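Local coordinates for LPS-assembly lipoprotein (Caulobacter crescentus, PDB 4KWY) that probably helps assemble lipopolysaccharide at the outer membrane, as an LptE-family lipoprotein, at residues I13-A18 / D32-R37; Y44-S49 / W76-A81; N66-R71 / V96-A101. All blocks are in the same frame, centred on the assembly; numbering follows the deposited sequence.

Contact 1: I13-A18 / D32-R37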
loop_
_atom_site.group_PDB
_atom_site.type_symbol
_atom_site.label_atom_id
_atom_site.label_comp_id
_atom_site.label_asym_id
_atom_site.label_seq_id
_atom_site.Cartn_x
_atom_site.Cartn_y
_atom_site.Cartn_z
ATOM N N ILE A 13 -1.912 -2.458 -14.143
ATOM C CA ILE A 13 -2.759 -2.473 -12.942
ATOM C C ILE A 13 -3.031 -1.033 -12.452
ATOM O O ILE A 13 -2.115 -0.298 -12.061
ATOM C CB ILE A 13 -2.175 -3.355 -11.805
ATOM C CG1 ILE A 13 -1.985 -4.822 -12.240
ATOM C CG2 ILE A 13 -3.041 -3.275 -10.567
ATOM C CD1 ILE A 13 -1.127 -5.697 -11.257
ATOM N N GLU A 14 -4.309 -0.667 -12.431
ATOM C CA GLU A 14 -4.743 0.626 -11.931
ATOM C C GLU A 14 -5.238 0.461 -10.508
ATOM O O GLU A 14 -6.177 -0.296 -10.249
ATOM C CB GLU A 14 -5.830 1.191 -12.821
ATOM C CG GLU A 14 -6.089 2.662 -12.605
ATOM C CD GLU A 14 -7.134 3.158 -13.575
ATOM O OE1 GLU A 14 -6.789 3.412 -14.754
ATOM O OE2 GLU A 14 -8.317 3.220 -13.171
ATOM N N THR A 15 -4.598 1.169 -9.592
ATOM C CA THR A 15 -4.866 1.098 -8.158
ATOM C C THR A 15 -5.954 2.092 -7.798
ATOM O O THR A 15 -5.898 3.260 -8.185
ATOM C CB THR A 15 -3.564 1.273 -7.386
ATOM O OG1 THR A 15 -2.595 0.438 -8.014
ATOM C CG2 THR A 15 -3.682 0.862 -5.921
ATOM N N VAL A 16 -6.986 1.574 -7.132
ATOM C CA VAL A 16 -8.202 2.266 -6.683
ATOM C C VAL A 16 -8.245 2.228 -5.144
ATOM O O VAL A 16 -8.122 1.169 -4.520
ATOM C CB VAL A 16 -9.519 1.660 -7.289
ATOM C CG1 VAL A 16 -10.720 2.560 -7.035
ATOM C CG2 VAL A 16 -9.389 1.371 -8.778
ATOM N N ALA A 17 -8.456 3.380 -4.554
ATOM C CA ALA A 17 -8.601 3.489 -3.121
ATOM C C ALA A 17 -9.699 4.480 -2.790
ATOM O O ALA A 17 -9.891 5.488 -3.494
ATOM C CB ALA A 17 -7.284 3.914 -2.481
ATOM N N ALA A 18 -10.427 4.184 -1.719
ATOM C CA ALA A 18 -11.437 5.081 -1.209
ATOM C C ALA A 18 -10.749 6.201 -0.408
ATOM O O ALA A 18 -9.576 6.062 -0.035
ATOM C CB ALA A 18 -12.417 4.312 -0.335
ATOM N N ASP A 32 3.850 3.992 -8.047
ATOM C CA ASP A 32 5.303 4.094 -8.192
ATOM C C ASP A 32 5.940 2.712 -8.396
ATOM O O ASP A 32 6.654 2.513 -9.380
ATOM C CB ASP A 32 5.900 4.775 -6.949
ATOM C CG ASP A 32 6.093 6.276 -7.053
ATOM O OD1 ASP A 32 5.286 6.938 -7.757
ATOM O OD2 ASP A 32 7.018 6.800 -6.393
ATOM N N ALA A 33 5.678 1.772 -7.473
ATOM C CA ALA A 33 6.175 0.396 -7.501
ATOM C C ALA A 33 5.683 -0.383 -8.754
ATOM O O ALA A 33 6.457 -1.130 -9.352
ATOM C CB ALA A 33 5.753 -0.328 -6.228
ATOM N N LEU A 34 4.414 -0.193 -9.151
ATOM C CA LEU A 34 3.822 -0.855 -10.317
ATOM C C LEU A 34 4.176 -0.140 -11.632
ATOM O O LEU A 34 4.087 -0.766 -12.685
ATOM C CB LEU A 34 2.284 -0.977 -10.185
ATOM C CG LEU A 34 1.726 -1.814 -9.010
ATOM C CD1 LEU A 34 0.221 -1.693 -8.916
ATOM C CD2 LEU A 34 2.132 -3.269 -9.097
ATOM N N ALA A 35 4.598 1.151 -11.571
ATOM C CA ALA A 35 4.956 2.012 -12.723
ATOM C C ALA A 35 3.734 2.308 -13.632
ATOM O O ALA A 35 3.890 2.551 -14.840
ATOM C CB ALA A 35 6.099 1.406 -13.538
ATOM N N HIS A 36 2.524 2.332 -13.030
ATOM C CA HIS A 36 1.307 2.641 -13.760
ATOM C C HIS A 36 1.211 4.155 -13.964
ATOM O O HIS A 36 1.051 4.911 -13.002
ATOM C CB HIS A 36 0.035 2.079 -13.086
ATOM C CG HIS A 36 -1.230 2.433 -13.835
ATOM N ND1 HIS A 36 -1.532 1.855 -15.061
ATOM C CD2 HIS A 36 -2.187 3.345 -13.541
ATOM C CE1 HIS A 36 -2.666 2.413 -15.456
ATOM N NE2 HIS A 36 -3.096 3.320 -14.580
ATOM N N ARG A 37 1.342 4.587 -15.224
ATOM C CA ARG A 37 1.249 5.993 -15.595
ATOM C C ARG A 37 -0.239 6.361 -15.681
ATOM O O ARG A 37 -1.020 5.602 -16.262
ATOM C CB ARG A 37 2.002 6.244 -16.918
ATOM C CG ARG A 37 2.282 7.718 -17.214
ATOM C CD ARG A 37 2.796 7.967 -18.631
ATOM N NE ARG A 37 1.975 7.317 -19.659
ATOM C CZ ARG A 37 0.840 7.809 -20.145
ATOM N NH1 ARG A 37 0.370 8.971 -19.707
ATOM N NH2 ARG A 37 0.163 7.140 -21.067
#
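Glu14 CA lies over one face of the His36 ring, a CH-pi contact 4.2 Å from the ring centroid and 16° off the ring normal. Ile13 C lies over the same face, offset toward the rim. His36 thus packs against the backbone of strand 13-17. His36 CG is anti to its backbone N (chi1 179°), which carries it toward the strand backbone, and His36 CB sits 3.4 Å from Ile13 O. Farther out, Glu14 CG comes within 3.6 Å of His36 NE2. The carboxylate is turned 51° from the ring plane and is not hydrogen-bonded to it.

The apolar part is carried by one methyl. Leu34 CD1 meets Ile13 CG2 at 4.0 Å. Leu34 CD1 is also 3.6 Å from Thr15 OG1, and the Thr15 and Leu34 side chains cross at about a right angle. Thr15 OG1 is buried here and has no polar partner in the model.

No hydrogen bond links the two segments. His36 ND1 bonds to Ser11 O, and Glu14 OE2 forms a salt bridge with Lys45, both outside the two segments.

Ala35, with positive phi, is the first residue to leave helical geometry, and His36 after it points back toward the strand. The contact lies within the beta-alpha-beta unit of strand 13-17, helix 21-34 and strand 44-50. Ile13 also packs on Leu130 and Leu134 of helix 104-135, and Leu34 on Gln127.

Contact 2: Y44-S49 / W76-A81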
loop_
_atom_site.group_PDB
_atom_site.type_symbol
_atom_site.label_atom_id
_atom_site.label_comp_id
_atom_site.label_asym_id
_atom_site.label_seq_id
_atom_site.Cartn_x
_atom_site.Cartn_y
_atom_site.Cartn_z
ATOM N N TYR A 44 -6.257 -4.418 -15.214
ATOM C CA TYR A 44 -6.725 -4.793 -13.889
ATOM C C TYR A 44 -7.031 -3.593 -13.045
ATOM O O TYR A 44 -6.367 -2.554 -13.167
ATOM C CB TYR A 44 -5.675 -5.641 -13.131
ATOM C CG TYR A 44 -5.280 -6.917 -13.826
ATOM C CD1 TYR A 44 -6.102 -8.042 -13.786
ATOM C CD2 TYR A 44 -4.083 -7.005 -14.532
ATOM C CE1 TYR A 44 -5.751 -9.221 -14.444
ATOM C CE2 TYR A 44 -3.717 -8.178 -15.190
ATOM C CZ TYR A 44 -4.554 -9.283 -15.142
ATOM O OH TYR A 44 -4.210 -10.428 -15.817
ATOM N N LYS A 45 -8.000 -3.762 -12.122
ATOM C CA LYS A 45 -8.350 -2.753 -11.124
ATOM C C LYS A 45 -7.984 -3.310 -9.769
ATOM O O LYS A 45 -8.469 -4.370 -9.385
ATOM C CB LYS A 45 -9.821 -2.332 -11.199
ATOM C CG LYS A 45 -10.187 -1.594 -12.486
ATOM C CD LYS A 45 -9.904 -0.094 -12.413
ATOM C CE LYS A 45 -10.292 0.606 -13.694
ATOM N NZ LYS A 45 -11.011 1.884 -13.437
ATOM N N LEU A 46 -7.046 -2.663 -9.087
ATOM C CA LEU A 46 -6.651 -3.106 -7.764
ATOM C C LEU A 46 -7.351 -2.233 -6.732
ATOM O O LEU A 46 -7.025 -1.051 -6.610
ATOM C CB LEU A 46 -5.111 -3.099 -7.582
ATOM C CG LEU A 46 -4.598 -3.474 -6.187
ATOM C CD1 LEU A 46 -4.967 -4.887 -5.825
ATOM C CD2 LEU A 46 -3.101 -3.279 -6.088
ATOM N N TYR A 47 -8.289 -2.832 -5.973
ATOM C CA TYR A 47 -9.059 -2.153 -4.924
ATOM C C TYR A 47 -8.421 -2.321 -3.579
ATOM O O TYR A 47 -8.284 -3.450 -3.113
ATOM C CB TYR A 47 -10.478 -2.694 -4.871
ATOM C CG TYR A 47 -11.365 -1.991 -5.836
ATOM C CD1 TYR A 47 -11.515 -2.457 -7.138
ATOM C CD2 TYR A 47 -12.105 -0.878 -5.447
ATOM C CE1 TYR A 47 -12.412 -1.856 -8.017
ATOM C CE2 TYR A 47 -12.973 -0.247 -6.327
ATOM C CZ TYR A 47 -13.118 -0.734 -7.615
ATOM O OH TYR A 47 -13.960 -0.081 -8.483
ATOM N N LEU A 48 -8.082 -1.205 -2.933
ATOM C CA LEU A 48 -7.443 -1.245 -1.630
ATOM C C LEU A 48 -8.416 -0.899 -0.528
ATOM O O LEU A 48 -9.103 0.107 -0.643
ATOM C CB LEU A 48 -6.275 -0.258 -1.586
ATOM C CG LEU A 48 -5.203 -0.361 -2.637
ATOM C CD1 LEU A 48 -4.265 0.801 -2.481
ATOM C CD2 LEU A 48 -4.431 -1.668 -2.513
ATOM N N SER A 49 -8.472 -1.721 0.542
ATOM C CA SER A 49 -9.312 -1.430 1.716
ATOM C C SER A 49 -8.417 -1.313 2.933
ATOM O O SER A 49 -8.077 -2.304 3.587
ATOM C CB SER A 49 -10.402 -2.473 1.925
ATOM O OG SER A 49 -11.227 -2.483 0.782
ATOM N N TRP A 76 -7.216 -6.389 0.026
ATOM C CA TRP A 76 -7.249 -5.923 -1.351
ATOM C C TRP A 76 -7.742 -7.004 -2.332
ATOM O O TRP A 76 -7.524 -8.195 -2.115
ATOM C CB TRP A 76 -5.876 -5.365 -1.762
ATOM C CG TRP A 76 -4.724 -6.271 -1.485
ATOM C CD1 TRP A 76 -3.954 -6.312 -0.356
ATOM C CD2 TRP A 76 -4.189 -7.254 -2.375
ATOM N NE1 TRP A 76 -2.966 -7.262 -0.489
ATOM C CE2 TRP A 76 -3.086 -7.858 -1.720
ATOM C CE3 TRP A 76 -4.544 -7.692 -3.667
ATOM C CZ2 TRP A 76 -2.332 -8.875 -2.311
ATOM C CZ3 TRP A 76 -3.768 -8.667 -4.274
ATOM C CH2 TRP A 76 -2.684 -9.262 -3.593
ATOM N N ARG A 77 -8.399 -6.549 -3.420
ATOM C CA ARG A 77 -8.965 -7.359 -4.517
ATOM C C ARG A 77 -8.424 -6.908 -5.856
ATOM O O ARG A 77 -8.435 -5.709 -6.140
ATOM C CB ARG A 77 -10.500 -7.225 -4.568
ATOM C CG ARG A 77 -11.201 -7.707 -3.357
ATOM C CD ARG A 77 -12.688 -7.527 -3.466
ATOM N NE ARG A 77 -13.216 -7.255 -2.125
ATOM C CZ ARG A 77 -13.702 -8.180 -1.301
ATOM N NH1 ARG A 77 -13.821 -9.441 -1.700
ATOM N NH2 ARG A 77 -14.124 -7.841 -0.089
ATOM N N LEU A 78 -8.039 -7.858 -6.715
ATOM C CA LEU A 78 -7.576 -7.554 -8.067
ATOM C C LEU A 78 -8.671 -7.956 -9.026
ATOM O O LEU A 78 -9.098 -9.114 -9.020
ATOM C CB LEU A 78 -6.238 -8.249 -8.394
ATOM C CG LEU A 78 -5.573 -7.830 -9.727
ATOM C CD1 LEU A 78 -4.941 -6.425 -9.623
ATOM C CD2 LEU A 78 -4.532 -8.819 -10.140
ATOM N N LEU A 79 -9.193 -6.996 -9.791
ATOM C CA LEU A 79 -10.272 -7.332 -10.716
ATOM C C LEU A 79 -9.849 -7.234 -12.161
ATOM O O LEU A 79 -8.937 -6.477 -12.509
ATOM C CB LEU A 79 -11.523 -6.439 -10.523
ATOM C CG LEU A 79 -11.977 -6.070 -9.125
ATOM C CD1 LEU A 79 -13.161 -5.198 -9.203
ATOM C CD2 LEU A 79 -12.294 -7.296 -8.281
ATOM N N ASP A 80 -10.562 -7.957 -13.009
ATOM C CA ASP A 80 -10.434 -7.795 -14.446
ATOM C C ASP A 80 -11.162 -6.465 -14.749
ATOM O O ASP A 80 -12.351 -6.331 -14.420
ATOM C CB ASP A 80 -11.035 -8.997 -15.194
ATOM C CG ASP A 80 -10.787 -8.996 -16.698
ATOM O OD1 ASP A 80 -11.101 -7.977 -17.356
ATOM O OD2 ASP A 80 -10.321 -10.028 -17.223
ATOM N N ALA A 81 -10.447 -5.470 -15.324
ATOM C CA ALA A 81 -10.985 -4.137 -15.613
ATOM C C ALA A 81 -12.109 -4.148 -16.630
ATOM O O ALA A 81 -12.832 -3.155 -16.733
ATOM C CB ALA A 81 -9.879 -3.212 -16.088
#
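The Tyr44 ring has Leu78 CD2 over one face and Leu79 O at its edge, near the ring plane. Tyr44 CB also touches Leu78 CD1 at 3.7 Å. Two other rings are met obliquely. Leu46 CD1 reaches Trp76 CE3 at 3.6 Å, and Leu79 CD1 reaches Tyr47 CE1 at 3.6 Å. Trp76 CB packs against Leu48 CD2.

Four backbone hydrogen bonds join the antiparallel strands. Lys45 and Leu79 bond in both directions, with Leu79 N to Lys45 O at 2.8 Å. Tyr47 and Arg77 form the second such pair, with Tyr47 N to Arg77 O at 2.9 Å. Leu46 with Leu78 and Leu48 with Trp76 are non-hydrogen-bonded pairs.

Leu46, Leu48, Trp76 and Leu78 share the buried face of the sheet. Lys45, Tyr47, Arg77 and Leu79 point to the other face, which is more exposed. Helix 104-135 covers the buried side through Ile126, Leu130 and Trp133, and helix 21-34 adds Leu26 and Leu30. Strand 44-50 is an inner strand, with 67-80 antiparallel on one side and 13-17 parallel on the other.

Contact 3: N66-R71 / V96-A101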
loop_
_atom_site.group_PDB
_atom_site.type_symbol
_atom_site.label_atom_id
_atom_site.label_comp_id
_atom_site.label_asym_id
_atom_site.label_seq_id
_atom_site.Cartn_x
_atom_site.Cartn_y
_atom_site.Cartn_z
ATOM N N ASN A 66 8.313 8.676 23.851
ATOM C CA ASN A 66 7.770 9.146 22.582
ATOM C C ASN A 66 8.021 8.158 21.432
ATOM O O ASN A 66 8.212 8.613 20.313
ATOM C CB ASN A 66 8.282 10.571 22.226
ATOM C CG ASN A 66 7.651 11.701 23.033
ATOM O OD1 ASN A 66 6.458 11.690 23.373
ATOM N ND2 ASN A 66 8.425 12.742 23.307
ATOM N N ARG A 67 8.008 6.815 21.699
ATOM C CA ARG A 67 8.095 5.800 20.637
ATOM C C ARG A 67 6.683 5.285 20.366
ATOM O O ARG A 67 5.950 4.960 21.299
ATOM C CB ARG A 67 9.076 4.632 20.904
ATOM C CG ARG A 67 9.026 3.577 19.748
ATOM C CD ARG A 67 10.093 2.494 19.746
ATOM N NE ARG A 67 11.428 3.078 19.608
ATOM C CZ ARG A 67 12.522 2.580 20.167
ATOM N NH1 ARG A 67 12.467 1.449 20.855
ATOM N NH2 ARG A 67 13.681 3.208 20.043
ATOM N N PHE A 68 6.298 5.218 19.103
ATOM C CA PHE A 68 4.956 4.798 18.736
ATOM C C PHE A 68 4.977 3.673 17.745
ATOM O O PHE A 68 5.922 3.582 16.967
ATOM C CB PHE A 68 4.204 5.989 18.129
ATOM C CG PHE A 68 3.738 7.006 19.135
ATOM C CD1 PHE A 68 4.610 7.975 19.630
ATOM C CD2 PHE A 68 2.431 6.994 19.599
ATOM C CE1 PHE A 68 4.182 8.895 20.591
ATOM C CE2 PHE A 68 2.011 7.898 20.576
ATOM C CZ PHE A 68 2.881 8.853 21.047
ATOM N N GLU A 69 3.935 2.808 17.769
ATOM C CA GLU A 69 3.768 1.734 16.792
ATOM C C GLU A 69 2.539 2.026 15.967
ATOM O O GLU A 69 1.483 2.346 16.494
ATOM C CB GLU A 69 3.707 0.330 17.389
ATOM C CG GLU A 69 3.808 -0.739 16.299
ATOM C CD GLU A 69 3.828 -2.190 16.741
ATOM O OE1 GLU A 69 2.752 -2.708 17.122
ATOM O OE2 GLU A 69 4.900 -2.830 16.637
ATOM N N LEU A 70 2.700 1.949 14.662
ATOM C CA LEU A 70 1.659 2.224 13.710
ATOM C C LEU A 70 1.433 0.983 12.859
ATOM O O LEU A 70 2.386 0.335 12.425
ATOM C CB LEU A 70 2.147 3.400 12.900
ATOM C CG LEU A 70 1.213 4.000 11.900
ATOM C CD1 LEU A 70 0.361 5.076 12.539
ATOM C CD2 LEU A 70 2.029 4.625 10.850
ATOM N N ARG A 71 0.167 0.624 12.673
ATOM C CA ARG A 71 -0.198 -0.575 11.941
ATOM C C ARG A 71 -1.024 -0.270 10.709
ATOM O O ARG A 71 -1.997 0.478 10.762
ATOM C CB ARG A 71 -0.952 -1.538 12.851
ATOM C CG ARG A 71 -1.066 -2.920 12.256
ATOM C CD ARG A 71 -1.425 -3.912 13.312
ATOM N NE ARG A 71 -2.021 -5.106 12.720
ATOM C CZ ARG A 71 -3.135 -5.682 13.155
ATOM N NH1 ARG A 71 -3.796 -5.169 14.185
ATOM N NH2 ARG A 71 -3.597 -6.774 12.562
ATOM N N VAL A 96 5.163 -0.442 11.733
ATOM C CA VAL A 96 6.327 0.429 11.831
ATOM C C VAL A 96 6.315 1.107 13.204
ATOM O O VAL A 96 5.268 1.193 13.869
ATOM C CB VAL A 96 6.431 1.481 10.689
ATOM C CG1 VAL A 96 6.537 0.827 9.332
ATOM C CG2 VAL A 96 5.283 2.485 10.722
ATOM N N THR A 97 7.488 1.576 13.624
ATOM C CA THR A 97 7.662 2.387 14.806
ATOM C C THR A 97 8.224 3.734 14.350
ATOM O O THR A 97 8.827 3.835 13.274
ATOM C CB THR A 97 8.526 1.728 15.886
ATOM O OG1 THR A 97 9.848 1.557 15.407
ATOM C CG2 THR A 97 7.930 0.424 16.437
ATOM N N TYR A 98 7.963 4.779 15.136
ATOM C CA TYR A 98 8.527 6.107 14.924
ATOM C C TYR A 98 8.805 6.672 16.256
ATOM O O TYR A 98 8.100 6.372 17.233
ATOM C CB TYR A 98 7.679 7.051 14.046
ATOM C CG TYR A 98 6.291 7.365 14.553
ATOM C CD1 TYR A 98 6.061 8.460 15.385
ATOM C CD2 TYR A 98 5.191 6.609 14.143
ATOM C CE1 TYR A 98 4.773 8.783 15.816
ATOM C CE2 TYR A 98 3.900 6.911 14.586
ATOM C CZ TYR A 98 3.693 8.009 15.405
ATOM O OH TYR A 98 2.439 8.303 15.868
ATOM N N ASP A 99 9.898 7.415 16.322
ATOM C CA ASP A 99 10.297 8.025 17.562
ATOM C C ASP A 99 9.913 9.494 17.502
ATOM O O ASP A 99 10.584 10.288 16.845
ATOM C CB ASP A 99 11.798 7.788 17.831
ATOM C CG ASP A 99 12.106 6.463 18.520
ATOM O OD1 ASP A 99 11.555 5.438 18.104
ATOM O OD2 ASP A 99 12.928 6.457 19.450
ATOM N N SER A 100 8.781 9.832 18.144
ATOM C CA SER A 100 8.215 11.187 18.241
ATOM C C SER A 100 9.132 12.156 19.047
ATOM O O SER A 100 10.247 11.812 19.463
ATOM C CB SER A 100 6.817 11.132 18.863
ATOM O OG SER A 100 5.992 12.201 18.436
ATOM N N ALA A 101 8.644 13.372 19.248
ATOM C CA ALA A 101 9.359 14.435 19.938
ATOM C C ALA A 101 8.393 15.306 20.751
ATOM O O ALA A 101 7.186 15.309 20.478
ATOM C CB ALA A 101 10.096 15.285 18.910
#
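Phe68 and Tyr98 lie with their ring planes only 10° apart, but slid so far that the rings barely overlap. Their centroids are 5.4 Å apart. Phe68 CB lies over the Tyr98 face, a CH-pi contact 3.7 Å from the ring centroid and offset toward the rim. Leu70 CB approaches the edge of the Tyr98 ring. Leu70 and Val96 lie side by side and point the same way, with Leu70 CD2 3.9 Å from Val96 CG2.

Arg67 and Asp99 meet at an oblique angle on the other side of the sheet. Arg67 NE donates to Asp99 OD1 at 2.8 Å, nearly straight at 175°. The oxygen lies in the guanidinium plane and is met on its syn side. A second bond, from Arg67 NH2 to Asp99 OD2, is long and weak.

Phe68 with Tyr98 and Leu70 with Val96 are each joined by two backbone hydrogen bonds. Ser100 N to Asn66 O extends the pairing past the strand ends of this antiparallel hairpin.

The chemistry is two-sided. Aromatic and aliphatic groups pack on the face toward helix 104-135. On the more exposed face the ion pair adds to the backbone bonds, though solvent at this surface site probably weakens its pull.

Contacts 1 and 2 are neighbours, with centres about 10 Å apart. They meet where strands 13-17 and 44-50 run parallel in the sheet. Contact 3 lies on the opposite side of the chain's centre, its centre about 30 Å from that of contact 2. Contacts 2 and 3 both use the long strand 67-80. Contact 1 is buried and joins the end of helix 21-34 and the loop after it to strand 13-17 by packing, with no hydrogen bond between its segments. Contact 2 is partly buried and contact 3 is at the surface; both are antiparallel strand pairs held by backbone hydrogen bonds. Only contact 3 has a salt bridge between its own segments. Helix 104-135 packs against all three.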